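Local atomic coordinates of oxidoreductase, NAD-binding/iron-sulfur cluster-binding protein (Nitratireductor pacificus pht-3B, PDB entry 6ZXU), a protein that catalyses, as a catabolic reductive dehalogenase, the removal of halogen from organic substrates, using a bound cobalamin and two iron-sulfur clusters. Residues Asn38-Pro42 against Lys111-Tyr115; Val395-Arg399 against Met525-Arg529. All blocks are in the same frame, centred on the assembly; numbering follows the deposited sequence.

Interaction 1: Asn38-Pro42 against Lys111-Tyr115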
ATOM      1  N   ASN A  38      15.155   0.970  10.630  1.00 18.16           N
ATOM      2  CA  ASN A  38      13.929   0.226  10.416  1.00 19.83           C
ATOM      3  C   ASN A  38      13.912  -1.153  11.016  1.00 19.00           C
ATOM      4  O   ASN A  38      12.857  -1.675  11.319  1.00 20.77           O
ATOM      5  CB  ASN A  38      13.618   0.118   8.948  1.00 24.03           C
ATOM      6  CG  ASN A  38      13.182   1.407   8.350  1.00 26.44           C
ATOM      7  OD1 ASN A  38      13.989   2.317   8.134  1.00 32.11           O
ATOM      8  ND2 ASN A  38      11.950   1.445   7.924  1.00 28.80           N
ATOM      9  N   HIS A  39      15.074  -1.780  11.174  1.00 17.62           N
ATOM     10  CA  HIS A  39      15.086  -3.150  11.724  1.00 18.38           C
ATOM     11  C   HIS A  39      14.660  -3.234  13.162  1.00 19.11           C
ATOM     12  O   HIS A  39      14.321  -4.332  13.637  1.00 20.25           O
ATOM     13  CB  HIS A  39      16.415  -3.817  11.542  1.00 18.74           C
ATOM     14  CG  HIS A  39      17.509  -3.212  12.327  1.00 18.18           C
ATOM     15  ND1 HIS A  39      18.322  -2.226  11.831  1.00 21.87           N
ATOM     16  CD2 HIS A  39      17.963  -3.491  13.565  1.00 22.06           C
ATOM     17  CE1 HIS A  39      19.201  -1.871  12.753  1.00 21.32           C
ATOM     18  NE2 HIS A  39      19.010  -2.646  13.806  1.00 23.05           N
ATOM     19  N   LEU A  40      14.609  -2.095  13.853  1.00 17.49           N
ATOM     20  CA  LEU A  40      14.124  -2.065  15.197  1.00 18.60           C
ATOM     21  C   LEU A  40      12.627  -2.133  15.318  1.00 18.66           C
ATOM     22  O   LEU A  40      12.102  -2.443  16.371  1.00 20.99           O
ATOM     23  CB  LEU A  40      14.674  -0.781  15.917  1.00 19.40           C
ATOM     24  CG  LEU A  40      16.198  -0.714  16.056  1.00 21.51           C
ATOM     25  CD1 LEU A  40      16.667   0.481  16.840  1.00 21.31           C
ATOM     26  CD2 LEU A  40      16.773  -1.957  16.725  1.00 21.57           C
ATOM     27  N   GLY A  41      11.931  -1.803  14.233  1.00 20.16           N
ATOM     28  CA  GLY A  41      10.485  -1.781  14.202  1.00 19.02           C
ATOM     29  C   GLY A  41       9.847  -0.623  15.005  1.00 20.82           C
ATOM     30  O   GLY A  41      10.546   0.235  15.602  1.00 21.39           O
ATOM     31  N   PRO A  42       8.511  -0.662  15.117  1.00 17.25           N
ATOM     32  CA  PRO A  42       7.779   0.405  15.818  1.00 17.20           C
ATOM     33  C   PRO A  42       7.621   0.217  17.310  1.00 17.81           C
ATOM     34  O   PRO A  42       7.211   1.160  17.964  1.00 19.23           O
ATOM     35  CB  PRO A  42       6.446   0.368  15.113  1.00 19.27           C
ATOM     36  CG  PRO A  42       6.229  -1.064  14.775  1.00 21.23           C
ATOM     37  CD  PRO A  42       7.595  -1.607  14.442  1.00 17.72           C
ATOM     38  N   LYS A 111      14.846  -8.369   8.951  1.00 19.09           N
ATOM     39  CA  LYS A 111      13.902  -7.818   9.933  1.00 20.32           C
ATOM     40  C   LYS A 111      13.210  -6.558   9.441  1.00 15.27           C
ATOM     41  O   LYS A 111      12.042  -6.427   9.570  1.00 16.30           O
ATOM     42  CB  LYS A 111      14.622  -7.477  11.236  1.00 21.79           C
ATOM     43  CG  LYS A 111      14.984  -8.668  12.075  1.00 23.69           C
ATOM     44  CD  LYS A 111      15.772  -8.137  13.300  1.00 29.96           C
ATOM     45  CE  LYS A 111      15.452  -8.975  14.486  1.00 35.41           C
ATOM     46  NZ  LYS A 111      16.315  -8.453  15.594  1.00 39.30           N
ATOM     47  N   ALA A 112      13.957  -5.681   8.794  1.00 17.58           N
ATOM     48  CA  ALA A 112      13.393  -4.483   8.183  1.00 15.38           C
ATOM     49  C   ALA A 112      12.417  -4.831   7.053  1.00 18.32           C
ATOM     50  O   ALA A 112      11.387  -4.155   6.878  1.00 16.77           O
ATOM     51  CB  ALA A 112      14.501  -3.587   7.652  1.00 15.44           C
ATOM     52  N   SER A 113      12.657  -5.925   6.381  1.00 16.42           N
ATOM     53  CA  SER A 113      11.761  -6.416   5.336  1.00 17.98           C
ATOM     54  C   SER A 113      10.470  -6.851   5.925  1.00 18.34           C
ATOM     55  O   SER A 113       9.425  -6.587   5.325  1.00 18.66           O
ATOM     56  CB  SER A 113      12.395  -7.566   4.522  1.00 16.40           C
ATOM     57  OG  SER A 113      13.590  -7.192   3.875  1.00 19.96           O
ATOM     58  N   ALA A 114      10.496  -7.582   7.046  1.00 16.76           N
ATOM     59  CA  ALA A 114       9.295  -8.036   7.663  1.00 15.61           C
ATOM     60  C   ALA A 114       8.424  -6.895   8.195  1.00 17.00           C
ATOM     61  O   ALA A 114       7.210  -6.913   8.054  1.00 16.50           O
ATOM     62  CB  ALA A 114       9.620  -9.027   8.738  1.00 17.01           C
ATOM     63  N   TYR A 115       9.049  -5.885   8.794  1.00 18.56           N
ATOM     64  CA  TYR A 115       8.357  -4.738   9.311  1.00 17.66           C
ATOM     65  C   TYR A 115       7.762  -3.929   8.138  1.00 17.97           C
ATOM     66  O   TYR A 115       6.658  -3.430   8.257  1.00 18.24           O
ATOM     67  CB  TYR A 115       9.309  -3.837  10.162  1.00 16.56           C
ATOM     68  CG  TYR A 115       9.585  -4.413  11.538  1.00 17.40           C
ATOM     69  CD1 TYR A 115       8.537  -4.725  12.381  1.00 17.80           C
ATOM     70  CD2 TYR A 115      10.852  -4.671  11.975  1.00 18.20           C
ATOM     71  CE1 TYR A 115       8.738  -5.229  13.638  1.00 16.17           C
ATOM     72  CE2 TYR A 115      11.061  -5.197  13.228  1.00 18.16           C
ATOM     73  CZ  TYR A 115      10.031  -5.464  14.059  1.00 18.21           C
ATOM     74  OH  TYR A 115      10.206  -5.920  15.314  1.00 16.15           O
TER
HETATM   75  O   HOH W   1      12.959  -5.870  15.749  1.00 28.92           O
HETATM   76  O   HOH W   2       9.241  -3.597  16.926  1.00 18.98           O

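Interaction 2: Val395-Arg399 against Met525-Arg529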
ATOM      1  N   VAL A 395     -11.026   3.820   4.115  1.00 12.78           N
ATOM      2  CA  VAL A 395     -12.128   3.227   3.375  1.00 15.61           C
ATOM      3  C   VAL A 395     -13.197   4.313   3.081  1.00 14.85           C
ATOM      4  O   VAL A 395     -13.544   5.098   3.952  1.00 12.58           O
ATOM      5  CB  VAL A 395     -12.847   2.062   4.124  1.00 14.69           C
ATOM      6  CG1 VAL A 395     -13.888   1.408   3.233  1.00 16.49           C
ATOM      7  CG2 VAL A 395     -11.887   1.016   4.624  1.00 14.31           C
ATOM      8  N   GLY A 396     -13.577   4.401   1.825  1.00 16.10           N
ATOM      9  CA  GLY A 396     -14.664   5.266   1.396  1.00 15.96           C
ATOM     10  C   GLY A 396     -15.520   4.546   0.376  1.00 13.45           C
ATOM     11  O   GLY A 396     -15.098   3.631  -0.274  1.00 13.88           O
ATOM     12  N   ILE A 397     -16.708   5.059   0.141  1.00 12.27           N
ATOM     13  CA  ILE A 397     -17.687   4.474  -0.716  1.00 15.18           C
ATOM     14  C   ILE A 397     -18.345   5.523  -1.587  1.00 13.34           C
ATOM     15  O   ILE A 397     -18.666   6.623  -1.097  1.00 16.96           O
ATOM     16  CB  ILE A 397     -18.818   3.778   0.146  1.00 18.18           C
ATOM     17  CG1 ILE A 397     -18.185   2.772   1.114  1.00 17.69           C
ATOM     18  CG2 ILE A 397     -19.808   3.088  -0.796  1.00 15.93           C
ATOM     19  CD1 ILE A 397     -19.089   2.315   2.207  1.00 20.33           C
ATOM     20  N   CYS A 398     -18.476   5.231  -2.843  1.00 15.38           N
ATOM     21  CA  CYS A 398     -19.152   6.104  -3.827  1.00 17.92           C
ATOM     22  C   CYS A 398     -19.987   5.277  -4.782  1.00 18.75           C
ATOM     23  O   CYS A 398     -19.850   4.069  -4.872  1.00 14.88           O
ATOM     24  CB  CYS A 398     -18.159   7.043  -4.565  1.00 17.51           C
ATOM     25  SG  CYS A 398     -17.023   6.248  -5.707  1.00 17.71           S
ATOM     26  N   ARG A 399     -20.888   5.935  -5.531  1.00 18.13           N
ATOM     27  CA  ARG A 399     -21.481   5.281  -6.701  1.00 20.39           C
ATOM     28  C   ARG A 399     -20.472   5.070  -7.816  1.00 21.88           C
ATOM     29  O   ARG A 399     -19.707   5.969  -8.153  1.00 19.15           O
ATOM     30  CB  ARG A 399     -22.640   6.140  -7.239  1.00 22.43           C
ATOM     31  CG  ARG A 399     -23.776   6.098  -6.276  1.00 28.80           C
ATOM     32  CD  ARG A 399     -25.145   6.488  -6.877  1.00 41.07           C
ATOM     33  NE  ARG A 399     -26.205   5.989  -5.961  1.00 48.49           N
ATOM     34  CZ  ARG A 399     -26.827   4.805  -6.087  1.00 49.14           C
ATOM     35  NH1 ARG A 399     -26.572   3.982  -7.110  1.00 45.28           N
ATOM     36  NH2 ARG A 399     -27.770   4.480  -5.208  1.00 62.62           N
ATOM     37  N   MET A 525     -25.297   0.641  -0.076  1.00 23.84           N
ATOM     38  CA  MET A 525     -24.527   1.340   0.948  1.00 23.91           C
ATOM     39  C   MET A 525     -24.759   2.820   0.817  1.00 21.07           C
ATOM     40  O   MET A 525     -24.830   3.274  -0.321  1.00 22.76           O
ATOM     41  CB  MET A 525     -23.030   1.048   0.756  1.00 21.00           C
ATOM     42  CG  MET A 525     -22.632  -0.379   0.921  1.00 22.38           C
ATOM     43  SD  MET A 525     -20.926  -0.805   0.456  1.00 24.09           S
ATOM     44  CE  MET A 525     -20.990  -0.491  -1.301  1.00 19.95           C
ATOM     45  N   SER A 526     -24.802   3.532   1.923  1.00 18.89           N
ATOM     46  CA  SER A 526     -24.716   4.985   1.878  1.00 21.73           C
ATOM     47  C   SER A 526     -23.324   5.446   1.368  1.00 20.97           C
ATOM     48  O   SER A 526     -22.293   4.845   1.701  1.00 25.35           O
ATOM     49  CB  SER A 526     -24.940   5.593   3.231  1.00 23.26           C
ATOM     50  OG  SER A 526     -26.173   5.146   3.720  1.00 28.64           O
ATOM     51  N   VAL A 527     -23.316   6.462   0.522  1.00 19.42           N
ATOM     52  CA  VAL A 527     -22.093   6.934  -0.124  1.00 18.90           C
ATOM     53  C   VAL A 527     -21.528   8.071   0.658  1.00 18.64           C
ATOM     54  O   VAL A 527     -22.235   8.717   1.452  1.00 20.33           O
ATOM     55  CB  VAL A 527     -22.298   7.321  -1.638  1.00 18.55           C
ATOM     56  CG1 VAL A 527     -22.805   6.155  -2.395  1.00 18.88           C
ATOM     57  CG2 VAL A 527     -23.169   8.488  -1.778  1.00 22.72           C
ATOM     58  N   ASP A 528     -20.213   8.213   0.610  1.00 19.71           N
ATOM     59  CA  ASP A 528     -19.525   9.359   1.148  1.00 24.76           C
ATOM     60  C   ASP A 528     -19.575  10.521   0.186  1.00 21.16           C
ATOM     61  O   ASP A 528     -20.082  10.376  -0.889  1.00 23.31           O
ATOM     62  CB  ASP A 528     -18.062   9.000   1.476  1.00 26.93           C
ATOM     63  CG  ASP A 528     -18.013   7.955   2.635  1.00 29.47           C
ATOM     64  OD1 ASP A 528     -18.324   8.307   3.782  1.00 39.06           O
ATOM     65  OD2 ASP A 528     -17.698   6.769   2.391  1.00 24.44           O
ATOM     66  N   ARG A 529     -19.191  11.683   0.660  1.00 19.58           N
ATOM     67  CA  ARG A 529     -19.141  12.903  -0.141  1.00 19.87           C
ATOM     68  C   ARG A 529     -17.688  13.357  -0.371  1.00 15.92           C
ATOM     69  O   ARG A 529     -16.821  13.044   0.427  1.00 16.66           O
ATOM     70  CB  ARG A 529     -19.918  14.035   0.533  1.00 23.11           C
ATOM     71  CG  ARG A 529     -21.415  13.851   0.542  1.00 28.26           C
ATOM     72  CD  ARG A 529     -22.140  15.117   0.968  1.00 29.36           C
ATOM     73  NE  ARG A 529     -21.985  15.431   2.371  1.00 33.06           N
ATOM     74  CZ  ARG A 529     -22.063  16.664   2.877  1.00 32.74           C
ATOM     75  NH1 ARG A 529     -22.205  17.720   2.085  1.00 35.88           N
ATOM     76  NH2 ARG A 529     -21.929  16.845   4.181  1.00 32.77           N
TER

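Interaction 1: Asn38-Pro42 against Lys111-Tyr115
A short 3-10 segment, N38-L40, followed by a turn through G41 and P42, lies along helix 103-116. The backbones come closest at H39 and A112, whose CA atoms are 4.1 Å apart, and diverge to 6.1 Å between the CA atoms of G41 and Y115. N of G41 donates to O of N38 at 3.1 Å, closing the 3-10 turn, and G41 has a positive phi (71°), which favours glycine. No direct hydrogen bond joins the two segments. CB of A112 sits 4.0 Å from both CB of N38 and N of H39, while CB of H39 lies 4.1 Å from CB of K111, whose NZ forms a salt bridge with D246. The ring of Y115 takes CA of G41 over its face in a CH-pi contact, 3.5 Å from the centroid. A CB at that position would clash with the ring. The contact joins the N-terminal segment to the helix that precedes edge strand 121-126 of a four-stranded antiparallel sheet, away from the cofactor sites. CD of P42 packs 3.9 Å from CD1 of Y115, and two waters bridge OH of Y115 to carbonyls of the 3-10 segment: one is 2.8 Å from that OH and 2.9 Å from O of H39, the other is 3.0 Å from OH of Y115 and 3.1 Å from O of L40. The same hydroxyl is also hydrogen-bonded to N of V122.

Interaction 2: Val395-Arg399 against Met525-Arg529
Both backbone polar groups of I397 are met by D528. N of D528 donates to O of I397 at 2.8 Å, and N of I397 donates to the carboxylate OD2 of D528 at 3.0 Å, so a side chain takes the place of a second backbone acceptor. The other carboxylate oxygen, OD1, forms a salt bridge with K384 of helix 376-390. CA of G396 lies 3.5 Å from OD2 of D528, beside the hydrogen-bonded pair. Beyond the polar pair, CG2 of I397 packs 3.8 Å from CE of M525, next to A380 of the same helix, while CG1 of V527 covers the backbone, 3.7 Å from N of R399. The touching parts of the two segments run 111° apart, end to end, so V527 and D528 cross the strand instead of extending the sheet by regular pairing. The arrangement is that of a loop closing off an edge strand: 394-399 pairs with 422-429 on its other side, in the four-stranded antiparallel sheet near the cobalamin.

In the fold
Interaction 1 closes before interaction 2 opens along the chain, and the two lie on opposite sides of its centre, 35 Å apart between centres and about 19 Å between nearest atoms. They share no helix or strand, but their surroundings are similar: each adjoins one of two four-stranded antiparallel sheets with the same 1-2-4-3 strand order. In interaction 1 the helix leads into edge strand 121-126, whereas interaction 2 involves the edge strand 394-399 itself. The repeated topology is consistent with two related sheet-containing domains; the cobalamin lies on the side of the second and of the iron-sulfur region: C398 has its side chain about 11 Å from the cofactor, and interaction 1 is remote from the cofactor sites.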